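Long-range contacts in luciferase-like enzymeAMP-CoA-ligase (Zophobas atratus, PDB 4W8O), which probably activates carboxylic acids with ATP as acyl adenylates and may pass them on to coenzyme A, as AMP-forming ligases of the ANL superfamily do: residues Val361-Glu366 and Lys374-Val379; Gly406-Tyr411 and Glu421-Met426; Ala3-Gly8 and Arg355-Ile360; Cys196-Ser201 and Met384-Tyr389. One frame throughout, in Å; residues are numbered along the deposited sequence.

Contact 1: Val361-Glu366 and Lys374-Val379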
loop_
_atom_site.group_PDB
_atom_site.type_symbol
_atom_site.label_atom_id
_atom_site.label_comp_id
_atom_site.label_asym_id
_atom_site.label_seq_id
_atom_site.Cartn_x
_atom_site.Cartn_y
_atom_site.Cartn_z
ATOM N N VAL A 361 1.759 -2.098 26.355
ATOM C CA VAL A 361 2.299 -1.325 27.473
ATOM C C VAL A 361 1.197 -0.649 28.278
ATOM O O VAL A 361 0.315 0.016 27.730
ATOM C CB VAL A 361 3.302 -0.257 26.984
ATOM C CG1 VAL A 361 3.728 0.660 28.122
ATOM C CG2 VAL A 361 4.519 -0.933 26.375
ATOM N N ASN A 362 1.263 -0.833 29.592
ATOM C CA ASN A 362 0.442 -0.080 30.527
ATOM C C ASN A 362 0.966 1.359 30.606
ATOM O O ASN A 362 2.086 1.570 31.051
ATOM C CB ASN A 362 0.497 -0.753 31.900
ATOM C CG ASN A 362 0.005 0.140 33.015
ATOM O OD1 ASN A 362 -0.791 1.053 32.797
ATOM N ND2 ASN A 362 0.486 -0.114 34.223
ATOM N N PRO A 363 0.161 2.353 30.183
ATOM C CA PRO A 363 0.673 3.732 30.096
ATOM C C PRO A 363 1.198 4.288 31.430
ATOM O O PRO A 363 2.396 4.547 31.547
ATOM C CB PRO A 363 -0.525 4.536 29.571
ATOM C CG PRO A 363 -1.723 3.683 29.805
ATOM C CD PRO A 363 -1.253 2.260 29.779
ATOM N N ASP A 364 0.326 4.475 32.419
ATOM C CA ASP A 364 0.792 4.762 33.779
ATOM C C ASP A 364 1.655 3.578 34.228
ATOM O O ASP A 364 1.280 2.429 34.018
ATOM C CB ASP A 364 -0.371 5.020 34.751
ATOM C CG ASP A 364 -1.602 4.188 34.439
ATOM O OD1 ASP A 364 -2.330 4.534 33.483
ATOM O OD2 ASP A 364 -1.848 3.197 35.156
ATOM N N ASN A 365 2.821 3.871 34.804
ATOM C CA ASN A 365 3.888 2.879 35.072
ATOM C C ASN A 365 4.749 2.530 33.846
ATOM O O ASN A 365 5.929 2.232 33.999
ATOM C CB ASN A 365 3.373 1.593 35.759
ATOM C CG ASN A 365 2.975 1.820 37.217
ATOM O OD1 ASN A 365 1.948 2.439 37.506
ATOM N ND2 ASN A 365 3.781 1.303 38.144
ATOM N N GLU A 366 4.168 2.552 32.647
ATOM C CA GLU A 366 4.921 2.348 31.395
ATOM C C GLU A 366 5.717 1.042 31.439
ATOM O O GLU A 366 6.951 1.049 31.441
ATOM C CB GLU A 366 5.843 3.544 31.108
ATOM C CG GLU A 366 6.599 3.469 29.782
ATOM C CD GLU A 366 5.939 4.220 28.637
ATOM O OE1 GLU A 366 6.645 4.480 27.639
ATOM O OE2 GLU A 366 4.733 4.542 28.706
ATOM N N LYS A 374 -5.167 -5.426 28.776
ATOM C CA LYS A 374 -5.251 -4.382 27.765
ATOM C C LYS A 374 -4.268 -3.245 28.046
ATOM O O LYS A 374 -3.984 -2.918 29.195
ATOM C CB LYS A 374 -6.690 -3.859 27.603
ATOM C CG LYS A 374 -7.252 -3.088 28.786
ATOM C CD LYS A 374 -8.473 -2.258 28.410
ATOM C CE LYS A 374 -8.085 -0.808 28.159
ATOM N NZ LYS A 374 -9.156 -0.031 27.467
ATOM N N GLY A 375 -3.725 -2.675 26.978
ATOM C CA GLY A 375 -2.788 -1.557 27.063
ATOM C C GLY A 375 -2.548 -0.994 25.668
ATOM O O GLY A 375 -3.285 -1.317 24.737
ATOM N N GLU A 376 -1.507 -0.181 25.523
ATOM C CA GLU A 376 -1.202 0.473 24.254
ATOM C C GLU A 376 -0.333 -0.450 23.403
ATOM O O GLU A 376 0.717 -0.918 23.864
ATOM C CB GLU A 376 -0.472 1.801 24.492
ATOM C CG GLU A 376 -1.038 2.652 25.627
ATOM C CD GLU A 376 -0.421 4.045 25.709
ATOM O OE1 GLU A 376 0.769 4.213 25.362
ATOM O OE2 GLU A 376 -1.132 4.980 26.135
ATOM N N LEU A 377 -0.766 -0.731 22.177
ATOM C CA LEU A 377 0.066 -1.513 21.250
ATOM C C LEU A 377 1.254 -0.707 20.752
ATOM O O LEU A 377 1.101 0.397 20.213
ATOM C CB LEU A 377 -0.729 -2.022 20.046
ATOM C CG LEU A 377 -1.362 -3.392 20.251
ATOM C CD1 LEU A 377 -2.546 -3.266 21.197
ATOM C CD2 LEU A 377 -1.784 -4.003 18.924
ATOM N N ARG A 378 2.437 -1.276 20.932
ATOM C CA ARG A 378 3.659 -0.677 20.420
ATOM C C ARG A 378 4.447 -1.704 19.634
ATOM O O ARG A 378 4.506 -2.872 20.010
ATOM C CB ARG A 378 4.480 -0.106 21.566
ATOM C CG ARG A 378 3.656 0.810 22.450
ATOM C CD ARG A 378 4.525 1.775 23.206
ATOM N NE ARG A 378 3.737 2.587 24.126
ATOM C CZ ARG A 378 4.227 3.187 25.205
ATOM N NH1 ARG A 378 5.511 3.072 25.513
ATOM N NH2 ARG A 378 3.430 3.899 25.984
ATOM N N VAL A 379 5.058 -1.254 18.542
ATOM C CA VAL A 379 5.643 -2.154 17.552
ATOM C C VAL A 379 7.001 -1.649 17.065
ATOM O O VAL A 379 7.288 -0.451 17.150
ATOM C CB VAL A 379 4.686 -2.333 16.355
ATOM C CG1 VAL A 379 3.375 -2.957 16.821
ATOM C CG2 VAL A 379 4.416 -1.001 15.668
#
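Val361 and Glu376 form an antiparallel hydrogen-bonded pair where the hairpin of strands 357-362 and 367-380 is about to open into its loop. Val361 N gives its proton to Glu376 O at 2.9 Å, and Glu376 N returns one to Val361 O at the same distance. The tight part lies beside this pair, where buried Val361 packs on buried Arg378: Val361 CG1, anti to the backbone N, sits over one face of the guanidinium, offset toward its rim. Glu366 comes to that group from the solvent side. Arg378 grips it end-on, Arg378 NH1 reaching Glu366 OE1 at 2.8 Å and NH2 reaching OE2 at 3.1 Å. Both oxygens are met from above the carboxylate plane, which is turned 58° from the guanidinium. Arg378 NH2 also bonds Glu376 OE1 at 2.8 Å, almost straight (177°), so the three residues form a salt-bridge network that probably eases the repulsion between the carboxylates. Looser still, exposed Pro363 merely lays CB 3.5 Å from Glu376 OE2. Beyond the hairpin, Arg378 NH1 has a second anion in Asp398, while the backbone of Gly375 and Leu377 bonds to strand 403-411, next in the antiparallel sheet.

Contact 2: Gly406-Tyr411 and Glu421-Met426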
loop_
_atom_site.group_PDB
_atom_site.type_symbol
_atom_site.label_atom_id
_atom_site.label_comp_id
_atom_site.label_asym_id
_atom_site.label_seq_id
_atom_site.Cartn_x
_atom_site.Cartn_y
_atom_site.Cartn_z
ATOM N N GLY A 406 -1.048 4.041 18.723
ATOM C CA GLY A 406 -2.237 4.798 19.093
ATOM C C GLY A 406 -3.459 3.928 19.314
ATOM O O GLY A 406 -4.565 4.449 19.476
ATOM N N ASP A 407 -3.271 2.609 19.337
ATOM C CA ASP A 407 -4.370 1.673 19.536
ATOM C C ASP A 407 -4.244 1.008 20.899
ATOM O O ASP A 407 -3.136 0.792 21.391
ATOM C CB ASP A 407 -4.371 0.588 18.455
ATOM C CG ASP A 407 -4.603 1.140 17.064
ATOM O OD1 ASP A 407 -5.586 1.890 16.877
ATOM O OD2 ASP A 407 -3.805 0.815 16.155
ATOM N N ILE A 408 -5.390 0.696 21.491
ATOM C CA ILE A 408 -5.483 -0.053 22.734
ATOM C C ILE A 408 -5.908 -1.467 22.373
ATOM O O ILE A 408 -6.844 -1.653 21.581
ATOM C CB ILE A 408 -6.523 0.573 23.686
ATOM C CG1 ILE A 408 -6.078 1.970 24.127
ATOM C CG2 ILE A 408 -6.774 -0.310 24.896
ATOM C CD1 ILE A 408 -4.694 2.038 24.740
ATOM N N GLY A 409 -5.207 -2.454 22.941
ATOM C CA GLY A 409 -5.540 -3.869 22.751
ATOM C C GLY A 409 -4.852 -4.818 23.735
ATOM O O GLY A 409 -4.359 -4.395 24.782
ATOM N N TYR A 410 -4.834 -6.105 23.391
ATOM C CA TYR A 410 -4.221 -7.144 24.215
ATOM C C TYR A 410 -3.957 -8.359 23.320
ATOM O O TYR A 410 -4.460 -8.411 22.190
ATOM C CB TYR A 410 -5.163 -7.546 25.365
ATOM C CG TYR A 410 -6.437 -8.199 24.890
ATOM C CD1 TYR A 410 -7.565 -7.436 24.596
ATOM C CD2 TYR A 410 -6.513 -9.581 24.704
ATOM C CE1 TYR A 410 -8.736 -8.026 24.144
ATOM C CE2 TYR A 410 -7.684 -10.181 24.253
ATOM C CZ TYR A 410 -8.789 -9.393 23.972
ATOM O OH TYR A 410 -9.955 -9.970 23.527
ATOM N N TYR A 411 -3.200 -9.333 23.833
ATOM C CA TYR A 411 -2.969 -10.604 23.121
ATOM C C TYR A 411 -3.328 -11.836 23.964
ATOM O O TYR A 411 -3.454 -11.756 25.184
ATOM C CB TYR A 411 -1.519 -10.721 22.629
ATOM C CG TYR A 411 -0.483 -10.730 23.729
ATOM C CD1 TYR A 411 -0.002 -9.544 24.262
ATOM C CD2 TYR A 411 0.019 -11.930 24.238
ATOM C CE1 TYR A 411 0.944 -9.540 25.268
ATOM C CE2 TYR A 411 0.968 -11.938 25.249
ATOM C CZ TYR A 411 1.424 -10.737 25.761
ATOM O OH TYR A 411 2.361 -10.722 26.760
ATOM N N GLU A 421 -9.638 -0.312 20.610
ATOM C CA GLU A 421 -9.978 1.106 20.427
ATOM C C GLU A 421 -8.752 1.977 20.213
ATOM O O GLU A 421 -7.629 1.552 20.465
ATOM C CB GLU A 421 -10.759 1.643 21.637
ATOM C CG GLU A 421 -9.936 1.780 22.913
ATOM C CD GLU A 421 -10.731 2.376 24.059
ATOM O OE1 GLU A 421 -11.855 1.896 24.309
ATOM O OE2 GLU A 421 -10.234 3.322 24.710
ATOM N N ARG A 422 -8.988 3.206 19.768
ATOM C CA ARG A 422 -7.929 4.191 19.609
ATOM C C ARG A 422 -7.848 5.089 20.830
ATOM O O ARG A 422 -8.863 5.411 21.450
ATOM C CB ARG A 422 -8.169 5.052 18.371
ATOM C CG ARG A 422 -8.082 4.289 17.060
ATOM C CD ARG A 422 -7.636 5.191 15.923
ATOM N NE ARG A 422 -6.329 5.802 16.174
ATOM C CZ ARG A 422 -5.150 5.190 16.032
ATOM N NH1 ARG A 422 -5.069 3.925 15.634
ATOM N NH2 ARG A 422 -4.029 5.855 16.287
ATOM N N ILE A 423 -6.633 5.500 21.161
ATOM C CA ILE A 423 -6.409 6.479 22.216
ATOM C C ILE A 423 -6.894 7.849 21.720
ATOM O O ILE A 423 -6.534 8.278 20.618
ATOM C CB ILE A 423 -4.914 6.530 22.594
ATOM C CG1 ILE A 423 -4.473 5.182 23.181
ATOM C CG2 ILE A 423 -4.638 7.664 23.573
ATOM C CD1 ILE A 423 -2.991 4.909 23.050
ATOM N N LYS A 424 -7.720 8.522 22.517
ATOM C CA LYS A 424 -8.269 9.830 22.129
ATOM C C LYS A 424 -7.222 10.947 22.155
ATOM O O LYS A 424 -6.300 10.930 22.974
ATOM C CB LYS A 424 -9.436 10.225 23.039
ATOM C CG LYS A 424 -10.774 9.616 22.653
ATOM C CD LYS A 424 -11.847 9.941 23.684
ATOM C CE LYS A 424 -12.175 11.429 23.725
ATOM N NZ LYS A 424 -13.090 11.770 24.849
ATOM N N GLU A 425 -7.395 11.916 21.256
ATOM C CA GLU A 425 -6.520 13.094 21.140
ATOM C C GLU A 425 -5.010 12.795 21.166
ATOM O O GLU A 425 -4.266 13.425 21.913
ATOM C CB GLU A 425 -6.876 14.141 22.212
ATOM C CG GLU A 425 -8.098 14.989 21.880
ATOM C CD GLU A 425 -8.063 16.359 22.540
ATOM O OE1 GLU A 425 -7.844 16.429 23.772
ATOM O OE2 GLU A 425 -8.262 17.368 21.828
ATOM N N MET A 426 -4.572 11.843 20.341
ATOM C CA MET A 426 -3.147 11.543 20.159
ATOM C C MET A 426 -2.702 12.055 18.783
ATOM O O MET A 426 -3.286 11.686 17.756
ATOM C CB MET A 426 -2.888 10.035 20.288
ATOM C CG MET A 426 -1.475 9.690 20.751
ATOM S SD MET A 426 -1.124 7.916 20.875
ATOM C CE MET A 426 0.398 7.917 21.824
HETATM O O HOH W 1 -4.993 7.064 18.611
#
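Antiparallel pairing joins strand 403-411 to 417-422, with Asp407 opposite Arg422 as a non-hydrogen-bonded pair and Ile408 opposite Glu421 as a hydrogen-bonded one. This is a beta hairpin at the edge of the five-stranded sheet. Ile408 N meets Glu421 O at 2.6 Å, nearly along the C=O axis, and Ile423 N continues the ladder to Gly406 O at 2.9 Å. On one face Arg422, bent at chi3 (59°), curls back until NH1 stands 2.4 Å from Asp407 OD1 in a short salt bridge. The carboxylate and guanidinium planes are almost perpendicular (87°), and the Gly406 carbonyl oxygen lies over the guanidinium centre, 3.5 Å above its plane. Asp407 OD2 is taken by Tyr322 OH. An alanine in place of Asp407 would remove both carboxylate oxygens, and would probably leave the Arg422 head less firmly placed and Tyr322 OH without this partner. On the face of Ile408 and Glu421 the contact is mainly aliphatic, joined by Ile423 just past the strand: the Ile408 and Ile423 side chains cross at about a right angle, Ile408 CD1 3.5 Å from Ile423 CG1. Where pairing ends, one water donates to Gly406 O and Ile423 O, 2.8 Å from each.

Contact 3: Ala3-Gly8 and Arg355-Ile360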
loop_
_atom_site.group_PDB
_atom_site.type_symbol
_atom_site.label_atom_id
_atom_site.label_comp_id
_atom_site.label_asym_id
_atom_site.label_seq_id
_atom_site.Cartn_x
_atom_site.Cartn_y
_atom_site.Cartn_z
ATOM N N ALA A 3 4.392 -11.627 31.137
ATOM C CA ALA A 3 4.646 -10.412 30.304
ATOM C C ALA A 3 5.789 -10.655 29.329
ATOM O O ALA A 3 6.911 -10.937 29.743
ATOM C CB ALA A 3 4.957 -9.214 31.190
ATOM N N ARG A 4 5.504 -10.548 28.036
ATOM C CA ARG A 4 6.524 -10.754 27.014
ATOM C C ARG A 4 6.278 -9.892 25.780
ATOM O O ARG A 4 5.202 -9.304 25.610
ATOM C CB ARG A 4 6.600 -12.233 26.621
ATOM C CG ARG A 4 5.311 -12.801 26.050
ATOM C CD ARG A 4 5.459 -14.275 25.716
ATOM N NE ARG A 4 4.367 -14.770 24.871
ATOM C CZ ARG A 4 3.136 -15.066 25.295
ATOM N NH1 ARG A 4 2.790 -14.909 26.571
ATOM N NH2 ARG A 4 2.232 -15.517 24.426
ATOM N N ILE A 5 7.307 -9.821 24.941
ATOM C CA ILE A 5 7.261 -9.128 23.670
ATOM C C ILE A 5 7.071 -10.179 22.582
ATOM O O ILE A 5 7.886 -11.087 22.457
ATOM C CB ILE A 5 8.577 -8.363 23.415
ATOM C CG1 ILE A 5 8.750 -7.248 24.451
ATOM C CG2 ILE A 5 8.612 -7.807 21.997
ATOM C CD1 ILE A 5 10.122 -6.605 24.450
ATOM N N LEU A 6 5.997 -10.063 21.811
ATOM C CA LEU A 6 5.727 -11.005 20.727
ATOM C C LEU A 6 6.698 -10.755 19.570
ATOM O O LEU A 6 6.944 -9.608 19.193
ATOM C CB LEU A 6 4.291 -10.854 20.233
ATOM C CG LEU A 6 3.171 -10.963 21.275
ATOM C CD1 LEU A 6 1.830 -10.606 20.651
ATOM C CD2 LEU A 6 3.128 -12.357 21.892
ATOM N N LYS A 7 7.234 -11.828 19.006
ATOM C CA LYS A 7 8.251 -11.724 17.980
ATOM C C LYS A 7 7.875 -12.606 16.814
ATOM O O LYS A 7 7.667 -13.806 16.986
ATOM C CB LYS A 7 9.618 -12.145 18.533
ATOM C CG LYS A 7 10.750 -12.024 17.517
ATOM C CD LYS A 7 12.097 -12.470 18.065
ATOM C CE LYS A 7 13.187 -12.297 17.010
ATOM N NZ LYS A 7 14.361 -13.181 17.253
ATOM N N GLY A 8 7.808 -12.020 15.624
ATOM C CA GLY A 8 7.472 -12.777 14.422
ATOM C C GLY A 8 8.613 -13.665 13.968
ATOM O O GLY A 8 9.728 -13.551 14.465
ATOM N N ARG A 355 9.636 -10.901 11.398
ATOM C CA ARG A 355 10.661 -9.911 11.713
ATOM C C ARG A 355 10.100 -8.640 12.347
ATOM O O ARG A 355 10.658 -7.558 12.180
ATOM C CB ARG A 355 11.496 -9.596 10.460
ATOM C CG ARG A 355 12.571 -10.644 10.193
ATOM C CD ARG A 355 13.426 -10.309 8.982
ATOM N NE ARG A 355 14.158 -9.066 9.140
ATOM C CZ ARG A 355 15.378 -8.944 9.655
ATOM N NH1 ARG A 355 16.055 -10.001 10.096
ATOM N NH2 ARG A 355 15.925 -7.739 9.731
ATOM N N THR A 356 9.005 -8.790 13.094
ATOM C CA THR A 356 8.336 -7.691 13.772
ATOM C C THR A 356 8.251 -7.990 15.270
ATOM O O THR A 356 8.027 -9.143 15.669
ATOM C CB THR A 356 6.914 -7.498 13.213
ATOM O OG1 THR A 356 6.985 -7.184 11.815
ATOM C CG2 THR A 356 6.166 -6.390 13.945
ATOM N N LEU A 357 8.442 -6.956 16.094
ATOM C CA LEU A 357 8.201 -7.050 17.536
ATOM C C LEU A 357 6.920 -6.291 17.899
ATOM O O LEU A 357 6.683 -5.193 17.390
ATOM C CB LEU A 357 9.373 -6.462 18.322
ATOM C CG LEU A 357 10.768 -7.027 18.055
ATOM C CD1 LEU A 357 11.803 -6.178 18.776
ATOM C CD2 LEU A 357 10.876 -8.482 18.474
ATOM N N LEU A 358 6.109 -6.873 18.783
ATOM C CA LEU A 358 4.886 -6.220 19.268
ATOM C C LEU A 358 4.756 -6.369 20.778
ATOM O O LEU A 358 4.882 -7.474 21.317
ATOM C CB LEU A 358 3.651 -6.805 18.574
ATOM C CG LEU A 358 2.326 -6.083 18.850
ATOM C CD1 LEU A 358 1.417 -6.185 17.642
ATOM C CD2 LEU A 358 1.609 -6.612 20.090
ATOM N N LYS A 359 4.521 -5.253 21.460
ATOM C CA LYS A 359 4.316 -5.265 22.900
ATOM C C LYS A 359 3.072 -4.473 23.278
ATOM O O LYS A 359 2.637 -3.586 22.536
ATOM C CB LYS A 359 5.555 -4.723 23.631
ATOM C CG LYS A 359 5.867 -3.257 23.370
ATOM C CD LYS A 359 7.144 -2.817 24.073
ATOM C CE LYS A 359 7.329 -1.311 23.956
ATOM N NZ LYS A 359 8.569 -0.802 24.609
ATOM N N ILE A 360 2.494 -4.833 24.421
ATOM C CA ILE A 360 1.375 -4.109 25.024
ATOM C C ILE A 360 1.915 -3.418 26.272
ATOM O O ILE A 360 2.463 -4.087 27.148
ATOM C CB ILE A 360 0.238 -5.054 25.464
ATOM C CG1 ILE A 360 -0.179 -5.995 24.332
ATOM C CG2 ILE A 360 -0.960 -4.261 25.979
ATOM C CD1 ILE A 360 -0.972 -5.344 23.234
HETATM O O HOH W 2 3.593 -7.040 25.959
#
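Ile5, Leu6 and Leu358 bury more surface than any other residues in the join between the N-terminal segment and strand 357-362, two pieces of chain almost 350 residues apart in sequence. Leu6 and Leu358 are an antiparallel hydrogen-bonded pair: Leu6 N donates to Leu358 O at 2.9 Å, and Leu358 N to Leu6 O, also at 2.9 Å, both in the carbonyl plane. Their side chains lie side by side and point the same way, Leu6 CD1 touching Leu358 CD2 at 4.0 Å. They get there by different torsions, CG of Leu6 being anti to the carbonyl carbon and CG of Leu358 anti to the backbone N (chi1 -172°). Ile5 sends CG2 obliquely across Leu357 to touch its CB at 4.0 Å, and CG1 runs alongside Lys359 CB. Farther along, Leu357 CD2 rests 3.7 Å from CG of the fully extended Lys7, and Gly8 N closes the ladder on Thr356 O at 2.9 Å. At the opposite end a water links Arg4 O to Ile360 N. Strand 6-7 forms an edge of the five-stranded antiparallel sheet; strand 367-380 flanks 357-362 on its other side, and Leu6 and Leu358 both touch Val352 of strand 351-352.

Contact 4: Cys196-Ser201 and Met384-Tyr389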
loop_
_atom_site.group_PDB
_atom_site.type_symbol
_atom_site.label_atom_id
_atom_site.label_comp_id
_atom_site.label_asym_id
_atom_site.label_seq_id
_atom_site.Cartn_x
_atom_site.Cartn_y
_atom_site.Cartn_z
ATOM N N CYS A 196 7.462 9.518 6.068
ATOM C CA CYS A 196 8.536 9.167 5.128
ATOM C C CYS A 196 8.977 7.727 5.292
ATOM O O CYS A 196 9.382 7.326 6.392
ATOM C CB CYS A 196 9.744 10.076 5.348
ATOM S SG CYS A 196 9.406 11.794 4.914
ATOM N N HIS A 197 8.894 6.949 4.210
ATOM C CA HIS A 197 9.577 5.661 4.145
ATOM C C HIS A 197 10.808 5.766 3.266
ATOM O O HIS A 197 10.773 6.379 2.189
ATOM C CB HIS A 197 8.655 4.558 3.636
ATOM C CG HIS A 197 7.712 4.061 4.677
ATOM N ND1 HIS A 197 8.126 3.288 5.740
ATOM C CD2 HIS A 197 6.386 4.267 4.853
ATOM C CE1 HIS A 197 7.091 3.021 6.515
ATOM N NE2 HIS A 197 6.024 3.605 6.001
ATOM N N SER A 198 11.895 5.156 3.735
ATOM C CA SER A 198 13.121 5.071 2.973
ATOM C C SER A 198 12.990 3.950 1.961
ATOM O O SER A 198 12.030 3.190 1.981
ATOM C CB SER A 198 14.312 4.803 3.898
ATOM O OG SER A 198 14.183 3.556 4.551
ATOM N N HIS A 199 13.968 3.848 1.077
ATOM C CA HIS A 199 14.011 2.731 0.154
ATOM C C HIS A 199 14.008 1.448 0.976
ATOM O O HIS A 199 13.238 0.532 0.710
ATOM C CB HIS A 199 15.247 2.803 -0.748
ATOM C CG HIS A 199 15.344 4.081 -1.515
ATOM N ND1 HIS A 199 14.671 4.295 -2.694
ATOM C CD2 HIS A 199 15.995 5.234 -1.243
ATOM C CE1 HIS A 199 14.916 5.513 -3.130
ATOM N NE2 HIS A 199 15.721 6.104 -2.269
ATOM N N ARG A 200 14.825 1.419 2.016
ATOM C CA ARG A 200 14.939 0.235 2.855
ATOM C C ARG A 200 13.637 -0.077 3.585
ATOM O O ARG A 200 13.140 -1.206 3.508
ATOM C CB ARG A 200 16.095 0.388 3.836
ATOM C CG ARG A 200 17.442 0.249 3.138
ATOM C CD ARG A 200 18.641 0.336 4.077
ATOM N NE ARG A 200 18.551 -0.581 5.204
ATOM C CZ ARG A 200 18.686 -0.237 6.486
ATOM N NH1 ARG A 200 18.942 1.023 6.851
ATOM N NH2 ARG A 200 18.578 -1.174 7.422
ATOM N N SER A 201 13.076 0.922 4.268
ATOM C CA SER A 201 11.875 0.695 5.059
ATOM C C SER A 201 10.686 0.286 4.192
ATOM O O SER A 201 9.965 -0.644 4.544
ATOM C CB SER A 201 11.549 1.886 5.967
ATOM O OG SER A 201 10.911 2.951 5.294
ATOM N N MET A 384 9.647 0.268 9.669
ATOM C CA MET A 384 9.179 1.485 10.312
ATOM C C MET A 384 9.579 2.725 9.510
ATOM O O MET A 384 10.679 2.789 8.951
ATOM C CB MET A 384 9.812 1.574 11.701
ATOM C CG MET A 384 8.900 2.081 12.799
ATOM S SD MET A 384 9.374 1.356 14.390
ATOM C CE MET A 384 11.146 1.654 14.405
ATOM N N MET A 385 8.683 3.707 9.477
ATOM C CA MET A 385 8.978 5.027 8.905
ATOM C C MET A 385 10.223 5.639 9.535
ATOM O O MET A 385 10.503 5.412 10.719
ATOM C CB MET A 385 7.801 5.983 9.104
ATOM C CG MET A 385 7.472 6.322 10.551
ATOM S SD MET A 385 6.272 7.666 10.687
ATOM C CE MET A 385 6.200 7.831 12.470
ATOM N N THR A 386 10.948 6.420 8.737
ATOM C CA THR A 386 12.140 7.107 9.211
ATOM C C THR A 386 11.813 8.392 9.967
ATOM O O THR A 386 12.628 8.852 10.747
ATOM C CB THR A 386 13.106 7.452 8.056
ATOM O OG1 THR A 386 12.404 8.180 7.042
ATOM C CG2 THR A 386 13.674 6.203 7.463
ATOM N N GLY A 387 10.635 8.965 9.742
ATOM C CA GLY A 387 10.268 10.234 10.372
ATOM C C GLY A 387 9.278 10.991 9.517
ATOM O O GLY A 387 8.718 10.421 8.577
ATOM N N TYR A 388 9.039 12.261 9.846
ATOM C CA TYR A 388 8.179 13.113 9.019
ATOM C C TYR A 388 9.051 13.980 8.102
ATOM O O TYR A 388 10.195 14.278 8.429
ATOM C CB TYR A 388 7.257 13.997 9.880
ATOM C CG TYR A 388 6.159 13.269 10.662
ATOM C CD1 TYR A 388 5.567 12.093 10.180
ATOM C CD2 TYR A 388 5.682 13.789 11.864
ATOM C CE1 TYR A 388 4.554 11.454 10.887
ATOM C CE2 TYR A 388 4.662 13.157 12.571
ATOM C CZ TYR A 388 4.104 11.986 12.081
ATOM O OH TYR A 388 3.096 11.355 12.786
ATOM N N TYR A 389 8.496 14.388 6.965
ATOM C CA TYR A 389 9.248 15.117 5.945
ATOM C C TYR A 389 9.779 16.452 6.461
ATOM O O TYR A 389 10.960 16.752 6.319
ATOM C CB TYR A 389 8.364 15.340 4.716
ATOM C CG TYR A 389 9.079 15.872 3.495
ATOM C CD1 TYR A 389 10.216 15.233 2.988
ATOM C CD2 TYR A 389 8.601 16.986 2.821
ATOM C CE1 TYR A 389 10.859 15.708 1.850
ATOM C CE2 TYR A 389 9.242 17.476 1.695
ATOM C CZ TYR A 389 10.363 16.830 1.207
ATOM O OH TYR A 389 10.992 17.319 0.086
#
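Strand 387-388 is a loosely bonded edge strand of the eight-stranded mixed sheet, laid antiparallel beside strand 194-198 just where that strand runs into helix 199-211. Cys196 anchors it: its N bonds Gly387 O at 2.9 Å, and its O accepts from Thr386 N at 3.0 Å, each donor nearly along the C=O axis. The thiol, anti to the carbonyl carbon, turns to Tyr389. Cys196 SG meets the Tyr389 ring at its edge, 5.2 Å from the centroid, and rests 3.7 Å from Tyr389 CB. His197 starts off away from the other segment, but its ring swings back so that Met385 CB stands over one face, 4.0 Å above the plane and offset toward the rim, with His197 CE1 3.4 Å from Met385 N. Two hydrogen bonds fix the rotation of the imidazole: His197 ND1 to Ser201 OG at 2.8 Å, and His197 NE2 to the carbonyl O of Ser325, a residue lining the pocket that holds a polyethylene glycol molecule. An alanine at His197 would take away both bonds and the ring face under Met385, and would probably loosen the link between the helix start and the Ser325 loop. Ser198, the N-cap, pairs with Ser201 in a capping box, OG accepting from Ser201 N, and packs CB against the Thr386 methyl CG2. Ser201 itself faces the other segment, its CB only 3.2 Å from Met384 O.

How the contacts relate
Contacts 1, 2 and 3 all belong to the five-stranded antiparallel sheet: contacts 1 and 3 share strand 357-362, contacts 1 and 2 meet through strands 367-380 and 403-411, and contacts 2 and 3 bring in the two edge strands. They lie out toward the periphery; ion pairs join the strand pairing at contacts 1 and 2, whereas contact 3 relies on aliphatic packing across its ladder. Contact 4 is nearer the centre of the chain, in the eight-stranded mixed sheet, and works with sulfur, imidazole and serine hydroxyls in place of charge. It touches contact 1 lightly, Met384 SD lying 3.9 Å from Val379 O.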